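Local atomic coordinates of polysaccharide deacetylase-like protein (PDB entry 4V33), a protein that probably removes acetyl groups from polysaccharides, as a putative zinc-containing deacetylase required for osmotic stability and cell shape in Bacillus anthracis. Residues A[75-80]-A[101-106]; A[114-119]-A[135-140]; A[140-145]-A[197-202]; A[184-189]-A[227-232]. All coordinates share one frame; numbering follows the deposited sequence.

Contact 1 of 4, residues A[75-80]-A[101-106]; sequences VQYKIW and FSLPFD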
# COMPACT_ATOMS: atom_id res chain seq x y z
N VAL A 75 9.42 -22.65 -26.20
CA VAL A 75 9.58 -22.21 -24.82
C VAL A 75 8.19 -22.15 -24.21
O VAL A 75 7.26 -21.62 -24.82
CB VAL A 75 10.26 -20.83 -24.72
CG1 VAL A 75 10.13 -20.25 -23.31
CG2 VAL A 75 11.72 -20.93 -25.12
N GLN A 76 8.03 -22.70 -23.01
CA GLN A 76 6.77 -22.57 -22.30
C GLN A 76 6.95 -21.67 -21.10
O GLN A 76 7.84 -21.89 -20.28
CB GLN A 76 6.23 -23.93 -21.86
CG GLN A 76 5.98 -24.86 -23.03
CD GLN A 76 5.23 -26.13 -22.65
OE1 GLN A 76 5.05 -26.43 -21.47
NE2 GLN A 76 4.79 -26.87 -23.65
N TYR A 77 6.10 -20.65 -21.01
CA TYR A 77 6.16 -19.69 -19.92
C TYR A 77 5.03 -19.95 -18.94
O TYR A 77 3.86 -19.76 -19.28
CB TYR A 77 6.00 -18.26 -20.44
CG TYR A 77 7.04 -17.80 -21.44
CD1 TYR A 77 8.22 -17.20 -21.01
CD2 TYR A 77 6.84 -17.93 -22.80
CE1 TYR A 77 9.18 -16.76 -21.91
CE2 TYR A 77 7.79 -17.49 -23.72
CZ TYR A 77 8.96 -16.90 -23.26
OH TYR A 77 9.91 -16.45 -24.16
N LYS A 78 5.37 -20.40 -17.74
CA LYS A 78 4.38 -20.58 -16.70
C LYS A 78 4.24 -19.25 -15.98
O LYS A 78 5.23 -18.71 -15.46
CB LYS A 78 4.79 -21.67 -15.71
CG LYS A 78 3.75 -21.90 -14.61
CD LYS A 78 4.26 -22.81 -13.51
CE LYS A 78 4.46 -24.22 -14.02
NZ LYS A 78 4.86 -25.16 -12.91
N ILE A 79 3.03 -18.71 -15.96
CA ILE A 79 2.82 -17.36 -15.44
C ILE A 79 1.66 -17.36 -14.46
O ILE A 79 0.63 -17.99 -14.69
CB ILE A 79 2.54 -16.36 -16.57
CG1 ILE A 79 3.69 -16.37 -17.58
CG2 ILE A 79 2.33 -14.95 -16.01
CD1 ILE A 79 3.52 -15.40 -18.73
N TRP A 80 1.85 -16.65 -13.35
CA TRP A 80 0.77 -16.43 -12.41
C TRP A 80 0.93 -15.09 -11.72
O TRP A 80 2.03 -14.53 -11.66
CB TRP A 80 0.71 -17.54 -11.36
CG TRP A 80 1.84 -17.58 -10.37
CD1 TRP A 80 1.84 -17.06 -9.10
CD2 TRP A 80 3.12 -18.20 -10.55
NE1 TRP A 80 3.04 -17.32 -8.49
CE2 TRP A 80 3.84 -18.02 -9.36
CE3 TRP A 80 3.72 -18.90 -11.61
CZ2 TRP A 80 5.14 -18.50 -9.19
CZ3 TRP A 80 5.01 -19.38 -11.44
CH2 TRP A 80 5.70 -19.17 -10.24
N PHE A 101 11.56 -16.43 -29.24
CA PHE A 101 10.43 -17.03 -28.52
C PHE A 101 9.49 -15.98 -27.95
O PHE A 101 9.06 -16.05 -26.79
CB PHE A 101 10.93 -18.04 -27.49
CG PHE A 101 11.63 -19.21 -28.10
CD1 PHE A 101 10.90 -20.22 -28.71
CD2 PHE A 101 13.02 -19.28 -28.11
CE1 PHE A 101 11.54 -21.30 -29.29
CE2 PHE A 101 13.66 -20.36 -28.70
CZ PHE A 101 12.92 -21.37 -29.29
N SER A 102 9.19 -15.02 -28.80
CA SER A 102 8.32 -13.91 -28.46
C SER A 102 6.97 -14.39 -27.93
O SER A 102 6.39 -15.33 -28.48
CB SER A 102 8.12 -13.02 -29.69
OG SER A 102 7.02 -12.14 -29.53
N LEU A 103 6.49 -13.74 -26.88
CA LEU A 103 5.19 -14.04 -26.31
C LEU A 103 4.48 -12.74 -25.95
O LEU A 103 4.94 -12.00 -25.08
CB LEU A 103 5.32 -14.90 -25.06
CG LEU A 103 3.98 -15.37 -24.47
CD1 LEU A 103 3.52 -16.67 -25.14
CD2 LEU A 103 4.07 -15.53 -22.95
N PRO A 104 3.37 -12.45 -26.64
CA PRO A 104 2.55 -11.30 -26.27
C PRO A 104 1.97 -11.51 -24.88
O PRO A 104 1.47 -12.59 -24.56
CB PRO A 104 1.43 -11.31 -27.31
CG PRO A 104 1.99 -12.08 -28.47
CD PRO A 104 2.87 -13.12 -27.86
N PHE A 105 2.05 -10.48 -24.04
CA PHE A 105 1.49 -10.55 -22.71
C PHE A 105 0.53 -9.40 -22.52
O PHE A 105 0.88 -8.25 -22.78
CB PHE A 105 2.59 -10.47 -21.65
CG PHE A 105 2.08 -10.60 -20.24
CD1 PHE A 105 1.57 -9.51 -19.56
CD2 PHE A 105 2.08 -11.83 -19.61
CE1 PHE A 105 1.08 -9.64 -18.27
CE2 PHE A 105 1.60 -11.96 -18.32
CZ PHE A 105 1.10 -10.87 -17.65
N ASP A 106 -0.68 -9.70 -22.07
CA ASP A 106 -1.67 -8.66 -21.82
C ASP A 106 -2.41 -8.95 -20.52
O ASP A 106 -2.81 -10.09 -20.27
CB ASP A 106 -2.66 -8.60 -22.98
CG ASP A 106 -3.39 -7.27 -23.07
OD1 ASP A 106 -4.09 -6.91 -22.10
OD2 ASP A 106 -3.27 -6.59 -24.11

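Contact 2 of 4, residues A[114-119]-A[135-140]; sequences RGEFQI and KSAITF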
# COMPACT_ATOMS: atom_id res chain seq x y z
N ARG A 114 -3.82 -6.57 -12.25
CA ARG A 114 -2.50 -5.97 -12.33
C ARG A 114 -1.62 -6.46 -11.18
O ARG A 114 -1.95 -7.42 -10.49
CB ARG A 114 -2.63 -4.45 -12.35
CG ARG A 114 -3.47 -3.96 -13.54
CD ARG A 114 -3.65 -2.45 -13.56
NE ARG A 114 -2.37 -1.76 -13.57
CZ ARG A 114 -1.64 -1.55 -14.66
NH1 ARG A 114 -2.07 -1.97 -15.84
NH2 ARG A 114 -0.48 -0.91 -14.57
N GLY A 115 -0.48 -5.80 -10.97
CA GLY A 115 0.46 -6.24 -9.96
C GLY A 115 1.60 -7.07 -10.50
O GLY A 115 1.90 -7.03 -11.70
N GLU A 116 2.25 -7.81 -9.61
CA GLU A 116 3.39 -8.65 -9.97
C GLU A 116 2.94 -9.99 -10.55
O GLU A 116 2.09 -10.69 -9.98
CB GLU A 116 4.27 -8.89 -8.75
CG GLU A 116 5.56 -9.66 -9.04
CD GLU A 116 6.29 -10.01 -7.77
OE1 GLU A 116 5.88 -10.97 -7.08
OE2 GLU A 116 7.27 -9.32 -7.44
N PHE A 117 3.51 -10.32 -11.70
CA PHE A 117 3.31 -11.62 -12.33
C PHE A 117 4.65 -12.35 -12.32
O PHE A 117 5.64 -11.82 -12.80
CB PHE A 117 2.85 -11.45 -13.77
CG PHE A 117 1.48 -10.86 -13.93
CD1 PHE A 117 1.27 -9.49 -13.75
CD2 PHE A 117 0.41 -11.66 -14.28
CE1 PHE A 117 0.01 -8.94 -13.91
CE2 PHE A 117 -0.86 -11.11 -14.46
CZ PHE A 117 -1.06 -9.75 -14.26
N GLN A 118 4.66 -13.57 -11.79
CA GLN A 118 5.87 -14.40 -11.86
C GLN A 118 5.90 -15.21 -13.15
O GLN A 118 4.85 -15.60 -13.67
CB GLN A 118 5.97 -15.30 -10.63
CG GLN A 118 6.21 -14.48 -9.36
CD GLN A 118 6.42 -15.30 -8.12
OE1 GLN A 118 7.29 -16.17 -8.07
NE2 GLN A 118 5.63 -15.02 -7.09
N ILE A 119 7.10 -15.43 -13.67
CA ILE A 119 7.30 -16.13 -14.93
C ILE A 119 8.37 -17.20 -14.76
O ILE A 119 9.49 -16.89 -14.35
CB ILE A 119 7.76 -15.15 -16.05
CG1 ILE A 119 6.79 -13.97 -16.18
CG2 ILE A 119 7.90 -15.90 -17.39
CD1 ILE A 119 7.33 -12.82 -17.02
N LYS A 135 13.79 -17.93 -14.34
CA LYS A 135 12.60 -17.33 -13.75
C LYS A 135 12.77 -15.83 -13.72
O LYS A 135 13.89 -15.33 -13.64
CB LYS A 135 12.38 -17.85 -12.33
CG LYS A 135 12.32 -19.36 -12.19
CD LYS A 135 12.18 -19.76 -10.73
CE LYS A 135 12.05 -21.27 -10.58
NZ LYS A 135 13.23 -21.99 -11.10
N SER A 136 11.65 -15.11 -13.78
CA SER A 136 11.66 -13.67 -13.65
C SER A 136 10.28 -13.21 -13.20
O SER A 136 9.46 -14.02 -12.76
CB SER A 136 12.04 -13.00 -14.97
OG SER A 136 12.34 -11.62 -14.79
N ALA A 137 10.04 -11.91 -13.31
CA ALA A 137 8.76 -11.34 -12.97
C ALA A 137 8.56 -10.06 -13.77
O ALA A 137 9.52 -9.45 -14.24
CB ALA A 137 8.67 -11.06 -11.48
N ILE A 138 7.30 -9.68 -13.92
CA ILE A 138 6.94 -8.41 -14.52
C ILE A 138 5.86 -7.77 -13.66
O ILE A 138 4.95 -8.46 -13.19
CB ILE A 138 6.45 -8.57 -15.97
CG1 ILE A 138 6.12 -7.21 -16.58
CG2 ILE A 138 5.26 -9.53 -16.05
CD1 ILE A 138 5.91 -7.25 -18.07
N THR A 139 5.96 -6.47 -13.44
CA THR A 139 5.01 -5.79 -12.57
C THR A 139 4.26 -4.67 -13.29
O THR A 139 4.87 -3.72 -13.79
CB THR A 139 5.69 -5.22 -11.32
OG1 THR A 139 6.27 -6.29 -10.56
CG2 THR A 139 4.67 -4.47 -10.46
N PHE A 140 2.94 -4.82 -13.36
CA PHE A 140 2.06 -3.76 -13.83
C PHE A 140 1.53 -3.02 -12.60
O PHE A 140 0.68 -3.53 -11.88
CB PHE A 140 0.92 -4.35 -14.67
CG PHE A 140 1.38 -4.92 -15.98
CD1 PHE A 140 1.83 -6.23 -16.06
CD2 PHE A 140 1.41 -4.14 -17.12
CE1 PHE A 140 2.28 -6.74 -17.26
CE2 PHE A 140 1.85 -4.65 -18.32
CZ PHE A 140 2.29 -5.95 -18.39
O HOH W 1 7.16 -6.38 -8.09

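Contact 3 of 4, residues A[140-145]-A[197-202]; sequences FEQKVP and NKPIFV. With ACT (acetate ion), chain E.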
# COMPACT_ATOMS: atom_id res chain seq x y z
N PHE A 140 2.94 -4.82 -13.36
CA PHE A 140 2.06 -3.76 -13.83
C PHE A 140 1.53 -3.02 -12.60
O PHE A 140 0.68 -3.53 -11.88
CB PHE A 140 0.92 -4.35 -14.67
CG PHE A 140 1.38 -4.92 -15.98
CD1 PHE A 140 1.83 -6.23 -16.06
CD2 PHE A 140 1.41 -4.14 -17.12
CE1 PHE A 140 2.28 -6.74 -17.26
CE2 PHE A 140 1.85 -4.65 -18.32
CZ PHE A 140 2.29 -5.95 -18.39
N GLU A 141 2.07 -1.83 -12.36
CA GLU A 141 1.83 -1.11 -11.10
C GLU A 141 0.36 -0.99 -10.75
O GLU A 141 -0.46 -0.59 -11.58
CB GLU A 141 2.46 0.29 -11.14
CG GLU A 141 3.97 0.30 -11.15
CD GLU A 141 4.58 -0.28 -9.87
OE1 GLU A 141 3.88 -0.31 -8.84
OE2 GLU A 141 5.76 -0.69 -9.91
N GLN A 142 0.03 -1.36 -9.51
CA GLN A 142 -1.32 -1.21 -9.00
C GLN A 142 -1.52 0.12 -8.30
O GLN A 142 -0.63 0.61 -7.62
CB GLN A 142 -1.66 -2.33 -8.01
CG GLN A 142 -1.57 -3.71 -8.61
CD GLN A 142 -2.29 -4.76 -7.79
OE1 GLN A 142 -3.22 -5.39 -8.27
NE2 GLN A 142 -1.84 -4.98 -6.56
N LYS A 143 -2.71 0.68 -8.46
CA LYS A 143 -3.08 1.87 -7.71
C LYS A 143 -3.32 1.49 -6.26
O LYS A 143 -3.76 0.38 -5.95
CB LYS A 143 -4.31 2.54 -8.32
CG LYS A 143 -5.61 1.76 -8.14
CD LYS A 143 -6.72 2.34 -9.00
CE LYS A 143 -8.03 1.59 -8.78
NZ LYS A 143 -7.92 0.14 -9.10
N VAL A 144 -3.02 2.42 -5.36
CA VAL A 144 -3.14 2.17 -3.93
C VAL A 144 -3.88 3.34 -3.29
O VAL A 144 -3.30 4.40 -3.09
CB VAL A 144 -1.75 2.05 -3.28
CG1 VAL A 144 -1.89 1.74 -1.80
CG2 VAL A 144 -0.92 0.95 -3.96
N PRO A 145 -5.18 3.15 -2.99
CA PRO A 145 -5.87 4.21 -2.25
C PRO A 145 -5.38 4.24 -0.81
O PRO A 145 -5.23 3.20 -0.16
CB PRO A 145 -7.34 3.80 -2.31
CG PRO A 145 -7.35 2.34 -2.69
CD PRO A 145 -6.06 2.05 -3.40
N ASN A 197 -3.91 -8.65 -3.58
CA ASN A 197 -5.10 -8.21 -4.28
C ASN A 197 -5.65 -6.94 -3.64
O ASN A 197 -5.74 -6.85 -2.41
CB ASN A 197 -6.16 -9.30 -4.22
CG ASN A 197 -7.39 -8.97 -5.04
OD1 ASN A 197 -8.50 -8.89 -4.51
ND2 ASN A 197 -7.20 -8.78 -6.34
N LYS A 198 -6.02 -5.97 -4.47
CA LYS A 198 -6.68 -4.75 -4.00
C LYS A 198 -6.05 -4.13 -2.75
O LYS A 198 -6.70 -4.03 -1.70
CB LYS A 198 -8.16 -5.03 -3.75
CG LYS A 198 -8.92 -5.47 -4.99
CD LYS A 198 -10.41 -5.64 -4.67
CE LYS A 198 -11.17 -6.18 -5.86
NZ LYS A 198 -12.62 -6.25 -5.55
N PRO A 199 -4.77 -3.74 -2.85
CA PRO A 199 -4.11 -3.10 -1.71
C PRO A 199 -4.79 -1.80 -1.31
O PRO A 199 -5.26 -1.06 -2.18
CB PRO A 199 -2.70 -2.80 -2.25
CG PRO A 199 -2.90 -2.70 -3.75
CD PRO A 199 -3.91 -3.78 -4.04
N ILE A 200 -4.85 -1.53 -0.02
CA ILE A 200 -5.42 -0.29 0.48
C ILE A 200 -4.82 0.03 1.84
O ILE A 200 -4.50 -0.88 2.61
CB ILE A 200 -6.97 -0.38 0.55
CG1 ILE A 200 -7.58 0.99 0.87
CG2 ILE A 200 -7.43 -1.46 1.55
CD1 ILE A 200 -9.08 1.06 0.50
N PHE A 201 -4.63 1.32 2.12
CA PHE A 201 -4.09 1.78 3.39
C PHE A 201 -5.15 2.57 4.13
O PHE A 201 -5.59 3.61 3.65
CB PHE A 201 -2.87 2.68 3.16
CG PHE A 201 -1.62 1.92 2.81
CD1 PHE A 201 -1.53 1.24 1.61
CD2 PHE A 201 -0.54 1.90 3.67
CE1 PHE A 201 -0.38 0.53 1.27
CE2 PHE A 201 0.61 1.19 3.34
CZ PHE A 201 0.69 0.51 2.15
N VAL A 202 -5.58 2.07 5.28
CA VAL A 202 -6.47 2.82 6.15
C VAL A 202 -5.59 3.63 7.10
O VAL A 202 -4.75 3.07 7.81
CB VAL A 202 -7.37 1.88 6.97
CG1 VAL A 202 -8.29 2.69 7.89
CG2 VAL A 202 -8.19 0.98 6.03
C ACT E . -14.51 -3.30 -5.54
O ACT E . -14.59 -2.41 -4.66
OXT ACT E . -13.35 -3.63 -5.86
CH3 ACT E . -15.73 -3.92 -6.16
O HOH W 2 -5.49 -6.16 -7.16

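Contact 4 of 4, residues A[184-189]-A[227-232]; sequences LLTFER and KPVATE. With EDO (1,2-ethanediol), chain G.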
# COMPACT_ATOMS: atom_id res chain seq x y z
N LEU A 184 -5.75 -4.94 3.41
CA LEU A 184 -5.33 -3.78 4.20
C LEU A 184 -3.84 -3.90 4.51
O LEU A 184 -3.36 -4.97 4.90
CB LEU A 184 -6.16 -3.67 5.48
CG LEU A 184 -7.55 -3.03 5.34
CD1 LEU A 184 -8.51 -3.84 4.45
CD2 LEU A 184 -8.17 -2.82 6.72
N LEU A 185 -3.12 -2.80 4.31
CA LEU A 185 -1.68 -2.77 4.51
C LEU A 185 -1.27 -1.58 5.36
O LEU A 185 -2.03 -0.61 5.52
CB LEU A 185 -0.94 -2.66 3.17
CG LEU A 185 -1.11 -3.82 2.19
CD1 LEU A 185 -0.38 -3.49 0.89
CD2 LEU A 185 -0.59 -5.12 2.80
N THR A 186 -0.06 -1.66 5.90
CA THR A 186 0.60 -0.53 6.54
C THR A 186 1.97 -0.38 5.88
O THR A 186 2.36 -1.23 5.09
CB THR A 186 0.76 -0.73 8.06
OG1 THR A 186 1.44 -1.96 8.34
CG2 THR A 186 -0.61 -0.76 8.73
N PHE A 187 2.71 0.68 6.20
CA PHE A 187 3.93 0.97 5.44
C PHE A 187 5.06 -0.03 5.63
O PHE A 187 5.97 -0.09 4.80
CB PHE A 187 4.38 2.43 5.68
CG PHE A 187 3.48 3.43 5.03
CD1 PHE A 187 3.52 3.61 3.65
CD2 PHE A 187 2.55 4.14 5.77
CE1 PHE A 187 2.67 4.50 3.02
CE2 PHE A 187 1.68 5.03 5.15
CZ PHE A 187 1.74 5.21 3.78
N GLU A 188 4.99 -0.83 6.68
CA GLU A 188 5.93 -1.93 6.85
C GLU A 188 5.83 -2.95 5.71
O GLU A 188 6.77 -3.72 5.47
CB GLU A 188 5.70 -2.65 8.18
CG GLU A 188 5.96 -1.78 9.40
CD GLU A 188 4.75 -0.95 9.82
OE1 GLU A 188 3.73 -0.95 9.10
OE2 GLU A 188 4.84 -0.32 10.89
N ARG A 189 4.70 -2.95 5.01
CA ARG A 189 4.49 -3.86 3.88
C ARG A 189 4.39 -3.10 2.57
O ARG A 189 3.70 -3.55 1.65
CB ARG A 189 3.24 -4.71 4.09
CG ARG A 189 3.41 -5.78 5.16
CD ARG A 189 2.17 -6.66 5.19
NE ARG A 189 2.07 -7.51 4.01
CZ ARG A 189 1.01 -8.26 3.73
NH1 ARG A 189 -0.05 -8.26 4.53
NH2 ARG A 189 1.01 -9.03 2.64
N LYS A 227 -7.78 -9.91 7.89
CA LYS A 227 -6.70 -9.51 8.80
C LYS A 227 -6.46 -8.01 8.67
O LYS A 227 -5.57 -7.57 7.94
CB LYS A 227 -5.41 -10.27 8.47
CG LYS A 227 -5.56 -11.78 8.43
CD LYS A 227 -6.11 -12.32 9.74
CE LYS A 227 -6.07 -13.85 9.74
NZ LYS A 227 -6.67 -14.42 10.98
N PRO A 228 -7.27 -7.21 9.38
CA PRO A 228 -7.15 -5.77 9.18
C PRO A 228 -5.94 -5.18 9.87
O PRO A 228 -5.53 -5.64 10.94
CB PRO A 228 -8.43 -5.23 9.84
CG PRO A 228 -8.71 -6.25 10.93
CD PRO A 228 -8.32 -7.58 10.34
N VAL A 229 -5.37 -4.17 9.22
CA VAL A 229 -4.34 -3.33 9.83
C VAL A 229 -4.62 -1.88 9.45
O VAL A 229 -5.39 -1.61 8.53
CB VAL A 229 -2.91 -3.71 9.37
CG1 VAL A 229 -2.53 -5.10 9.90
CG2 VAL A 229 -2.79 -3.64 7.86
N ALA A 230 -4.02 -0.95 10.18
CA ALA A 230 -4.20 0.47 9.90
C ALA A 230 -3.05 1.28 10.46
O ALA A 230 -2.31 0.80 11.32
CB ALA A 230 -5.54 0.97 10.49
N THR A 231 -2.91 2.50 9.97
CA THR A 231 -1.87 3.42 10.42
C THR A 231 -2.50 4.55 11.23
O THR A 231 -3.48 5.15 10.80
CB THR A 231 -1.13 4.03 9.22
OG1 THR A 231 -0.48 2.98 8.48
CG2 THR A 231 -0.08 5.04 9.68
N GLU A 232 -1.92 4.84 12.39
CA GLU A 232 -2.33 5.98 13.19
C GLU A 232 -1.19 6.98 13.15
O GLU A 232 -0.07 6.63 13.50
CB GLU A 232 -2.58 5.56 14.64
CG GLU A 232 -2.89 6.73 15.58
CD GLU A 232 -4.26 7.30 15.32
OE1 GLU A 232 -5.25 6.54 15.49
OE2 GLU A 232 -4.36 8.49 14.93
C1 EDO G . -7.68 -9.15 4.15
O1 EDO G . -7.02 -9.94 5.15
C2 EDO G . -7.78 -7.70 4.61
O2 EDO G . -6.48 -7.17 4.86
O HOH W 3 -3.52 -7.20 6.21
O HOH W 4 -4.76 -0.45 6.17
O HOH W 5 -2.29 1.97 6.67
O HOH W 6 2.27 2.39 8.51

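Contact 1 of 4, residues A[75-80]-A[101-106]
The ring of Phe-101 carries Val-75 CG2 over one face, 3.7 Å from the ring centroid and 21° off the normal, a CH-pi contact in which CG2 sits nearest Phe-101 CG at 3.4 Å. The other methyl of the same valine, CG1, lies 3.5 Å above the plane of the Tyr-77 ring, offset toward its rim, and the fork of Val-75 therefore touches two aromatic rings at once. At the edge of the tyrosine ring, near its plane, is the carbonyl oxygen of Phe-101. The phenol donates to it: Tyr-77 OH to Phe-101 O measures 2.8 Å, with the hydroxyl tilted 28° from the carbonyl plane. In this buried contact the bond ties a side chain of strand 74-81 to the backbone just before strand 103-106. The two strands belong to the facing sheets of a fibronectin type III beta sandwich, and their axes run 10.3 Å apart at 15°, too far for backbone pairing, so mainly side chains bridge the interval. Leu-103 and Tyr-77 lie alongside each other, pointing opposite ways, with Leu-103 CD2 3.7 Å from Tyr-77 CD2. Further along, Ile-79 CG2, set anti to the backbone N, reaches the edge of the Phe-105 ring at CE2, 3.8 Å away, while Ile-79 CD1 meets Phe-105 CD2 at 3.9 Å. The Phe-105 ring also packs edge-to-face with Phe-117 and meets Phe-110.

Contact 2 of 4, residues A[114-119]-A[135-140]
Phe-117 and Phe-140 both set CG anti to the carbonyl carbon (chi1 -67° and -68°), on the same face of the beta hairpin formed by strands 115-124 and 130-140. Their rings come together obliquely, with planes almost perpendicular and Phe-117 CE1 3.9 Å from Phe-140 CD1. Ile-138 and Ile-119 continue this apolar face: Ile-138 CG2 lies 3.8 Å from Phe-117 CB and 4.0 Å from Ile-119 CD1. Strand 48-51 of the opposing sheet touches both isoleucines, so this face looks into the sandwich core. Between the backbones, the antiparallel hydrogen-bonded pairs Gly-115/Phe-140, Phe-117/Ile-138 and Ile-119/Ser-136 each make two bonds. The straightest joins Phe-117 N to Ile-138 O at 2.8 Å, with 170° at the hydrogen. At the Gly-115/Phe-140 end of the hairpin, the Arg-114 chain bends at chi3, and one face of its guanidinium lies against Phe-140 CB, while its NH1 and NE donate to the carbonyls of Ser-58 and Glu-141. On the other face of the hairpin stand Glu-116 and Thr-139. Glu-116 bonds Thr-82 OG1 through OE1 and makes a salt bridge with Lys-195 through OE2; a water that donates to Glu-116 OE2 at 3.0 Å lies 2.6 Å from Thr-139 OG1.

Contact 3 of 4, residues A[140-145]-A[197-202]
Gln-142 leaves the backbone with CB directed toward Pro-199, and its CG packs against the backbone N of Gly-115. CD lies roughly anti to CA (chi2 -162°), and beyond it the amide divides. OE1 accepts from a water at 2.6 Å, which in turn accepts from Lys-198 N at 2.7 Å. NE2 lies beside the proline ring, 3.5 Å from Pro-199 CD, and donates to the carbonyls of Ile-193 and Val-196. With both ends engaged, the rotation of this buried amide is fixed. Val-144 follows as an apolar wedge: its CG1 meets Phe-201 CD1 obliquely at 3.5 Å, while CG2 is 4.2 Å from Pro-199 CG. Pro-145 then crosses Ile-200 at about a right angle, with CG 3.8 Å from Ile-200 CG1, and its carbonyl takes a nearly straight bond from the backbone, Phe-201 N to Pro-145 O at 3.0 Å and 172°. Lys-198 NZ donates to an acetate, probably from the crystallisation liquor, and also bonds Asn-180 O. Segment 140-145 is the link from strand 130-140 of the sandwich to strand 146-149 in the parallel sheet of the deacetylase-like domain, where strand 199-206 pairs with both 146-149 and 183-185 and helix 167-179 covers Ile-200 through Leu-177.

Contact 4 of 4, residues A[184-189]-A[227-232]
Thr-231 OG1, which packs against Thr-186 CG2 and approaches the Phe-187 ring, lies within hydrogen-bonding distance of two waters, each 2.8 Å away. One of them accepts from Phe-187 N at 2.9 Å, and the other reaches the carbonyl oxygen of Leu-185. A further water joins that same oxygen to Val-229 O. Direct polar bonds between segments 184-189 and 227-232 are absent, and solvent makes the polar connections instead. At the far end another water donates to both Leu-184 O and Lys-227 O, beside an ethanediol, probably from the crystallisation liquor, whose two hydroxyls accept from Leu-184 N and Lys-227 N. Methyl groups fill in between: Val-229 CG2 lies against the carbonyl oxygen Leu-184 O at 3.3 Å and Thr-186 CG2 at 3.7 Å, while Leu-184 CD2 rests on Pro-228 CB at 4.0 Å. The packing buries Val-229 N, which finds no partner in the model. Thr-186 places OG1 between the backbone N and carbonyl carbon (chi1 55°), where it donates to Glu-188 OE1 at 2.6 Å; its CG2 is left against Ala-230 O at 3.5 Å. Strands 183-185 and 230-234 both pair in parallel with 199-206, whose last residue, Asp-206, binds the zinc ion with His-264 and His-268, as in the distorted beta/alpha barrel of polysaccharide deacetylases.

From the N terminus, contact 1 closes first, bringing 101-106 back across the sandwich core to 75-80 after 20 intervening residues that include strand 90-94. Contact 2 follows in series as the hairpin 115-124/130-140 beside strand 74-81, and the two meet where Phe-105 lies against Phe-117 and Phe-140. Phe-140 is shared with contact 3, in which the chain leaves the fibronectin type III domain and its linker settles on strand 199-206 of the deacetylase domain. Contacts 3 and 4 cross: 184-189 falls within the loop spanned by contact 3, whereas 227-232 lies beyond it. Strand 199-206 joins them, its backbone hydrogen-bonded to both Leu-185 and Thr-231.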